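Local coordinates for protein designed CISK-PX domain (Synthetic construct, PDB 4OXW) that is a computationally designed version of the CISK PX domain, a fold whose natural members bind phosphoinositide lipids of membranes, an activity this design may share, at residues Lys70-Ala75 / Gln79-Arg84. Residues are numbered along the deposited sequence; the frame is centred on the assembly and turned at random.
Sequences KWIYSA and QILEKR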
ATOM      1  N   LYS A  70     -12.680   4.085  -5.566  1.00 18.74           N
ATOM      2  CA  LYS A  70     -13.956   3.371  -5.698  1.00 22.47           C
ATOM      3  C   LYS A  70     -14.898   3.852  -4.635  1.00 23.87           C
ATOM      4  O   LYS A  70     -14.502   4.191  -3.542  1.00 22.98           O
ATOM      5  CB  LYS A  70     -13.781   1.853  -5.520  1.00 23.87           C
ATOM      6  CG  LYS A  70     -12.872   1.186  -6.572  1.00 25.45           C
ATOM      7  CD  LYS A  70     -12.705  -0.322  -6.396  1.00 28.31           C
ATOM      8  CE  LYS A  70     -13.962  -1.047  -6.822  1.00 34.07           C
ATOM      9  NZ  LYS A  70     -14.414  -0.794  -8.230  1.00 36.06           N
ATOM     10  N   TRP A  71     -16.172   3.868  -4.968  1.00 22.57           N
ATOM     11  CA  TRP A  71     -17.210   3.924  -3.965  1.00 23.93           C
ATOM     12  C   TRP A  71     -17.364   2.468  -3.443  1.00 23.86           C
ATOM     13  O   TRP A  71     -17.721   1.511  -4.175  1.00 33.01           O
ATOM     14  CB  TRP A  71     -18.513   4.406  -4.615  1.00 21.98           C
ATOM     15  CG  TRP A  71     -19.745   4.188  -3.774  1.00 24.72           C
ATOM     16  CD1 TRP A  71     -20.092   4.861  -2.645  1.00 25.65           C
ATOM     17  CD2 TRP A  71     -20.814   3.268  -4.048  1.00 19.79           C
ATOM     18  NE1 TRP A  71     -21.317   4.394  -2.177  1.00 25.07           N
ATOM     19  CE2 TRP A  71     -21.766   3.414  -3.017  1.00 22.93           C
ATOM     20  CE3 TRP A  71     -21.049   2.317  -5.050  1.00 21.96           C
ATOM     21  CZ2 TRP A  71     -22.942   2.653  -2.986  1.00 22.98           C
ATOM     22  CZ3 TRP A  71     -22.190   1.550  -4.986  1.00 25.11           C
ATOM     23  CH2 TRP A  71     -23.119   1.735  -3.971  1.00 26.36           C
ATOM     24  N   ILE A  72     -17.086   2.268  -2.200  1.00 25.96           N
ATOM     25  CA  ILE A  72     -17.159   0.896  -1.611  1.00 36.02           C
ATOM     26  C   ILE A  72     -18.163   1.004  -0.505  1.00 39.55           C
ATOM     27  O   ILE A  72     -17.920   1.717   0.436  1.00 32.53           O
ATOM     28  CB  ILE A  72     -15.808   0.404  -1.018  1.00 46.55           C
ATOM     29  CG1 ILE A  72     -14.696   0.650  -2.020  1.00 36.77           C
ATOM     30  CG2 ILE A  72     -15.858  -1.089  -0.619  1.00 47.38           C
ATOM     31  CD1 ILE A  72     -13.426  -0.046  -1.699  1.00 35.38           C
ATOM     32  N   TYR A  73     -19.299   0.306  -0.646  1.00 33.67           N
ATOM     33  CA  TYR A  73     -20.379   0.439   0.315  1.00 51.11           C
ATOM     34  C   TYR A  73     -20.159  -0.359   1.617  1.00 62.26           C
ATOM     35  O   TYR A  73     -20.174  -1.595   1.612  1.00 86.86           O
ATOM     36  CB  TYR A  73     -21.664  -0.002  -0.351  1.00 48.52           C
ATOM     37  CG  TYR A  73     -22.849  -0.164   0.563  1.00 46.90           C
ATOM     38  CD1 TYR A  73     -23.567   0.941   1.013  1.00 54.83           C
ATOM     39  CD2 TYR A  73     -23.296  -1.433   0.920  1.00 49.63           C
ATOM     40  CE1 TYR A  73     -24.684   0.785   1.823  1.00 44.23           C
ATOM     41  CE2 TYR A  73     -24.416  -1.602   1.721  1.00 54.80           C
ATOM     42  CZ  TYR A  73     -25.103  -0.495   2.172  1.00 55.73           C
ATOM     43  OH  TYR A  73     -26.203  -0.678   2.979  1.00 64.31           O
ATOM     44  N   SER A  74     -19.980   0.371   2.721  1.00 85.74           N
ATOM     45  CA  SER A  74     -19.797  -0.206   4.063  1.00101.21           C
ATOM     46  C   SER A  74     -18.542  -1.075   4.163  1.00107.14           C
ATOM     47  O   SER A  74     -18.396  -1.857   5.107  1.00135.79           O
ATOM     48  CB  SER A  74     -21.040  -1.006   4.488  1.00 97.88           C
ATOM     49  OG  SER A  74     -22.070  -0.145   4.962  1.00 73.29           O
ATOM     50  N   ALA A  75     -17.631  -0.913   3.203  1.00 97.90           N
ATOM     51  CA  ALA A  75     -16.527  -1.844   3.026  1.00101.16           C
ATOM     52  C   ALA A  75     -17.115  -3.243   2.819  1.00104.95           C
ATOM     53  O   ALA A  75     -16.423  -4.259   2.925  1.00 77.34           O
ATOM     54  CB  ALA A  75     -15.622  -1.812   4.244  1.00 98.94           C
ATOM     55  N   GLN A  79     -15.073  -9.028  -2.111  1.00 21.52           N
ATOM     56  CA  GLN A  79     -14.541  -9.388  -3.370  1.00 25.85           C
ATOM     57  C   GLN A  79     -13.759  -8.178  -3.945  1.00 24.56           C
ATOM     58  O   GLN A  79     -12.660  -8.339  -4.502  1.00 26.36           O
ATOM     59  CB  GLN A  79     -15.651  -9.836  -4.298  1.00 35.62           C
ATOM     60  CG  GLN A  79     -15.412  -9.612  -5.763  1.00 55.01           C
ATOM     61  CD  GLN A  79     -16.706  -9.766  -6.546  1.00 77.42           C
ATOM     62  OE1 GLN A  79     -16.920 -10.787  -7.203  1.00 82.71           O
ATOM     63  NE2 GLN A  79     -17.597  -8.764  -6.446  1.00 77.62           N
ATOM     64  N   ILE A  80     -14.339  -6.997  -3.769  1.00 24.67           N
ATOM     65  CA  ILE A  80     -13.649  -5.727  -4.165  1.00 26.88           C
ATOM     66  C   ILE A  80     -12.341  -5.549  -3.367  1.00 27.76           C
ATOM     67  O   ILE A  80     -11.295  -5.186  -3.919  1.00 24.24           O
ATOM     68  CB  ILE A  80     -14.582  -4.525  -3.927  1.00 32.99           C
ATOM     69  CG1 ILE A  80     -15.658  -4.495  -5.020  1.00 42.50           C
ATOM     70  CG2 ILE A  80     -13.813  -3.218  -3.870  1.00 30.03           C
ATOM     71  CD1 ILE A  80     -16.672  -3.390  -4.801  1.00 55.40           C
ATOM     72  N   LEU A  81     -12.406  -5.806  -2.073  1.00 23.61           N
ATOM     73  CA  LEU A  81     -11.208  -5.711  -1.208  1.00 23.01           C
ATOM     74  C   LEU A  81     -10.121  -6.721  -1.588  1.00 25.42           C
ATOM     75  O   LEU A  81      -8.935  -6.385  -1.575  1.00 21.15           O
ATOM     76  CB  LEU A  81     -11.570  -5.817   0.272  1.00 22.77           C
ATOM     77  CG  LEU A  81     -12.507  -4.784   0.896  1.00 21.75           C
ATOM     78  CD1 LEU A  81     -12.874  -5.025   2.341  1.00 23.39           C
ATOM     79  CD2 LEU A  81     -11.952  -3.372   0.678  1.00 23.19           C
ATOM     80  N   GLU A  82     -10.473  -7.961  -1.963  1.00 22.08           N
ATOM     81  CA  GLU A  82      -9.442  -8.865  -2.396  1.00 25.00           C
ATOM     82  C   GLU A  82      -8.697  -8.393  -3.647  1.00 22.48           C
ATOM     83  O   GLU A  82      -7.485  -8.546  -3.744  1.00 21.18           O
ATOM     84  CB  GLU A  82      -9.993 -10.262  -2.696  1.00 25.78           C
ATOM     85  CG  GLU A  82     -10.548 -11.009  -1.509  1.00 25.89           C
ATOM     86  CD  GLU A  82      -9.536 -11.366  -0.435  1.00 25.49           C
ATOM     87  OE1 GLU A  82      -8.311 -11.318  -0.674  1.00 26.21           O
ATOM     88  OE2 GLU A  82     -10.004 -11.619   0.694  1.00 27.60           O
ATOM     89  N   LYS A  83      -9.436  -7.828  -4.614  1.00 20.54           N
ATOM     90  CA  LYS A  83      -8.841  -7.305  -5.846  1.00 20.73           C
ATOM     91  C   LYS A  83      -8.015  -6.060  -5.574  1.00 17.49           C
ATOM     92  O   LYS A  83      -6.928  -5.931  -6.149  1.00 20.74           O
ATOM     93  CB  LYS A  83      -9.914  -6.963  -6.875  1.00 24.42           C
ATOM     94  CG  LYS A  83      -9.312  -6.393  -8.160  1.00 29.17           C
ATOM     95  CD  LYS A  83     -10.378  -5.885  -9.143  1.00 40.41           C
ATOM     96  CE  LYS A  83      -9.754  -5.325 -10.416  1.00 43.76           C
ATOM     97  NZ  LYS A  83     -10.803  -5.008 -11.435  1.00 44.01           N
ATOM     98  N   ARG A  84      -8.501  -5.171  -4.708  1.00 18.56           N
ATOM     99  CA  ARG A  84      -7.704  -3.992  -4.314  1.00 16.58           C
ATOM    100  C   ARG A  84      -6.398  -4.431  -3.596  1.00 16.27           C
ATOM    101  O   ARG A  84      -5.348  -3.902  -3.878  1.00 18.06           O
ATOM    102  CB  ARG A  84      -8.505  -3.070  -3.418  1.00 17.51           C
ATOM    103  CG  ARG A  84      -7.732  -1.885  -2.904  1.00 19.80           C
ATOM    104  CD  ARG A  84      -8.608  -0.872  -2.207  1.00 18.02           C
ATOM    105  NE  ARG A  84      -9.164   0.132  -3.119  1.00 18.95           N
ATOM    106  CZ  ARG A  84      -9.881   1.179  -2.720  1.00 18.06           C
ATOM    107  NH1 ARG A  84     -10.164   1.353  -1.456  1.00 17.96           N
ATOM    108  NH2 ARG A  84     -10.272   2.113  -3.591  1.00 20.13           N
TER
HETATM  109  O   HOH W   1     -11.669   4.394  -2.662  1.00 27.89           O
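I72 and I80 form the apolar centre of this contact, where the loop leading into helix 78-96 folds back over the first turns of that helix. The two side chains run past one another in opposing directions, CD1 of I72 lying 3.9 Å from CG2 of I80; the same CD1 lies 4.3 Å from CD2 of L81. With CG1 beside its backbone N (chi1 -48°) and the chain then extended, I72 carries this methyl out to the helix. The aliphatic part of K70 reaches the same methyl of I80: bent at chi3 and chi4, the chain brings CE of K70 to 3.7 Å from CG2 of I80. At the far end CD1 of L81 rests 3.7 Å from the carbonyl O of A75, while L81 also packs on V26 and Y28 of strand 25-34.

The polar link runs through R84 and a water. CD1 of I72 sits over one face of the R84 guanidinium, toward the rim and 3.6 Å from NH1. At the edge, water 1 lies in the guanidinium plane and accepts from R84 NH2 (2.8 Å) and from the backbone N of K70 (3.1 Å). NH2 also donates to the carbonyl O of P68, and Y45 adds a cation-pi contact, which together probably hold the group's rotation. An alanine here would remove the guanidinium, and the bridging water and the P68 carbonyl would probably lose their shared donor while CD1 of I72 lost its flat cover.

A sulfate, probably from the crystallisation liquor, lies about 4 Å from the R84 side chain, which suggests a site that can attract anions. The arrangement is that of the PX fold, whose natural members have a proline-rich loop between helices bordering the phosphoinositide pocket, beside the three-stranded antiparallel sheet.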